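Side-chain contact in nonstructural protein 2 (Human rotavirus C, PDB 2GU0), which probably binds single-stranded RNA, hydrolyses nucleoside triphosphates, unwinds RNA helices and, as an octamer, takes part in viral genome replication and packaging: residues Asp256-Phe261 and Gly265-Ile270. Numbering follows the deposited sequence.
Sequences DGDMAF and GWKTCI
Lys267 reaches from the first turn of helix 264-275 to the loop and forms a salt bridge with Asp258, NZ lying 2.9 Å from OD1. As a hydrogen bond this contact is weak, so charge attraction probably carries most of it. Both residues are exposed, and solvent is likely to screen the pair. The ammonium group meets the carboxylate through one oxygen, OD1. The lysine chain is not fully stretched; it leaves the helix with CG anti to the backbone N (chi1 170°), then bends at chi2 and again at chi4, and this second bend (-65°) turns NZ to the aspartate.

Halfway along, the same chain crosses Asp256 at about a right angle. Here CD of Lys267 lies 3.9 Å from OD2 of Asp256, a van der Waals contact against a buried carboxylate. NZ itself stays 4.5 Å from OD2, beyond salt-bridge range, yet close enough that its positive charge may still stabilise the ionised form of Asp256. Lys267 thus has both acidic groups on the same side of its ammonium group, paired with Asp258 and merely near Asp256. The Asp256 side chain lies about 7 Å from that of Gly219, in the predicted ATP site, and about 11 Å from that of His222, the predicted active-site residue.

Trp266, the helical neighbour of Lys267, packs against its own helix, where CG1 of Ile270 sits 3.5 Å above one face of the indole, toward the rim. Its NE1 donates to Ser217 O, and its ring meets Leu231, Ala235 and Leu238 of helix 231-243. Through Lys267, helix 264-275 is joined to the preceding loop, which Phe261 places against helix 196-209 and strand 222-227 by edge-to-face packing with Phe202 and Trp223, beside the five-stranded antiparallel sheet of the HIT-like C-terminal region.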
loop_
_atom_site.group_PDB
_atom_site.type_symbol
_atom_site.label_atom_id
_atom_site.label_comp_id
_atom_site.label_asym_id
_atom_site.label_seq_id
_atom_site.Cartn_x
_atom_site.Cartn_y
_atom_site.Cartn_z
ATOM N N ASP A 256 -11.061 -30.567 -44.893
ATOM C CA ASP A 256 -12.141 -30.070 -44.044
ATOM C C ASP A 256 -12.431 -31.058 -42.917
ATOM O O ASP A 256 -13.097 -30.722 -41.935
ATOM C CB ASP A 256 -13.399 -29.885 -44.907
ATOM C CG ASP A 256 -14.601 -29.411 -44.116
ATOM O OD1 ASP A 256 -14.590 -28.253 -43.653
ATOM O OD2 ASP A 256 -15.561 -30.195 -43.965
ATOM N N GLY A 257 -11.916 -32.275 -43.063
ATOM C CA GLY A 257 -12.170 -33.308 -42.080
ATOM C C GLY A 257 -13.572 -33.800 -42.387
ATOM O O GLY A 257 -14.027 -34.828 -41.879
ATOM N N ASP A 258 -14.246 -33.042 -43.253
ATOM C CA ASP A 258 -15.611 -33.316 -43.680
ATOM C C ASP A 258 -16.465 -33.638 -42.458
ATOM O O ASP A 258 -17.156 -34.657 -42.397
ATOM C CB ASP A 258 -15.624 -34.472 -44.678
ATOM C CG ASP A 258 -16.850 -34.452 -45.564
ATOM O OD1 ASP A 258 -17.198 -33.359 -46.061
ATOM O OD2 ASP A 258 -17.459 -35.526 -45.770
ATOM N N MET A 259 -16.397 -32.743 -41.479
ATOM C CA MET A 259 -17.135 -32.896 -40.237
ATOM C C MET A 259 -18.518 -32.277 -40.328
ATOM O O MET A 259 -18.683 -31.149 -40.784
ATOM C CB MET A 259 -16.358 -32.256 -39.090
ATOM C CG MET A 259 -15.075 -32.978 -38.728
ATOM S SD MET A 259 -15.368 -34.646 -38.113
ATOM C CE MET A 259 -15.764 -34.347 -36.468
ATOM N N ALA A 260 -19.506 -33.027 -39.866
ATOM C CA ALA A 260 -20.894 -32.601 -39.899
ATOM C C ALA A 260 -21.195 -31.201 -39.380
ATOM O O ALA A 260 -22.170 -30.587 -39.800
ATOM C CB ALA A 260 -21.737 -33.605 -39.141
ATOM N N PHE A 261 -20.366 -30.696 -38.473
ATOM C CA PHE A 261 -20.609 -29.392 -37.874
ATOM C C PHE A 261 -20.023 -28.204 -38.609
ATOM O O PHE A 261 -20.296 -27.061 -38.242
ATOM C CB PHE A 261 -20.122 -29.396 -36.422
ATOM C CG PHE A 261 -18.640 -29.578 -36.280
ATOM C CD1 PHE A 261 -17.784 -28.484 -36.341
ATOM C CD2 PHE A 261 -18.096 -30.853 -36.119
ATOM C CE1 PHE A 261 -16.415 -28.650 -36.251
ATOM C CE2 PHE A 261 -16.717 -31.036 -36.025
ATOM C CZ PHE A 261 -15.875 -29.932 -36.092
ATOM N N GLY A 265 -22.225 -23.232 -45.735
ATOM C CA GLY A 265 -21.846 -22.199 -46.681
ATOM C C GLY A 265 -20.364 -22.284 -46.972
ATOM O O GLY A 265 -19.944 -22.292 -48.131
ATOM N N TRP A 266 -19.576 -22.360 -45.905
ATOM C CA TRP A 266 -18.129 -22.455 -46.005
ATOM C C TRP A 266 -17.767 -23.726 -46.757
ATOM O O TRP A 266 -17.020 -23.691 -47.722
ATOM C CB TRP A 266 -17.529 -22.478 -44.592
ATOM C CG TRP A 266 -16.014 -22.512 -44.531
ATOM C CD1 TRP A 266 -15.217 -23.620 -44.440
ATOM C CD2 TRP A 266 -15.131 -21.385 -44.555
ATOM N NE1 TRP A 266 -13.900 -23.249 -44.405
ATOM C CE2 TRP A 266 -13.816 -21.885 -44.473
ATOM C CE3 TRP A 266 -15.327 -20.002 -44.637
ATOM C CZ2 TRP A 266 -12.699 -21.050 -44.472
ATOM C CZ3 TRP A 266 -14.218 -19.170 -44.637
ATOM C CH2 TRP A 266 -12.918 -19.698 -44.554
ATOM N N LYS A 267 -18.316 -24.843 -46.303
ATOM C CA LYS A 267 -18.071 -26.144 -46.906
ATOM C C LYS A 267 -18.017 -26.110 -48.427
ATOM O O LYS A 267 -17.032 -26.545 -49.023
ATOM C CB LYS A 267 -19.160 -27.116 -46.461
ATOM C CG LYS A 267 -19.186 -28.453 -47.187
ATOM C CD LYS A 267 -17.961 -29.292 -46.880
ATOM C CE LYS A 267 -18.210 -30.767 -47.200
ATOM N NZ LYS A 267 -19.253 -31.390 -46.326
ATOM N N THR A 268 -19.078 -25.591 -49.046
ATOM C CA THR A 268 -19.174 -25.518 -50.507
ATOM C C THR A 268 -18.405 -24.356 -51.131
ATOM O O THR A 268 -17.780 -24.520 -52.181
ATOM C CB THR A 268 -20.649 -25.412 -50.986
ATOM O OG1 THR A 268 -21.246 -24.228 -50.445
ATOM C CG2 THR A 268 -21.449 -26.630 -50.554
ATOM N N CYS A 269 -18.469 -23.184 -50.506
ATOM C CA CYS A 269 -17.760 -22.025 -51.030
ATOM C C CYS A 269 -16.293 -22.373 -51.218
ATOM O O CYS A 269 -15.693 -22.041 -52.237
ATOM C CB CYS A 269 -17.880 -20.841 -50.074
ATOM S SG CYS A 269 -16.774 -19.468 -50.467
ATOM N N ILE A 270 -15.720 -23.048 -50.229
ATOM C CA ILE A 270 -14.321 -23.448 -50.287
ATOM C C ILE A 270 -14.179 -24.609 -51.261
ATOM O O ILE A 270 -13.085 -24.921 -51.720
ATOM C CB ILE A 270 -13.788 -23.846 -48.876
ATOM C CG1 ILE A 270 -13.756 -22.609 -47.976
ATOM C CG2 ILE A 270 -12.387 -24.435 -48.968
ATOM C CD1 ILE A 270 -13.030 -21.435 -48.591
#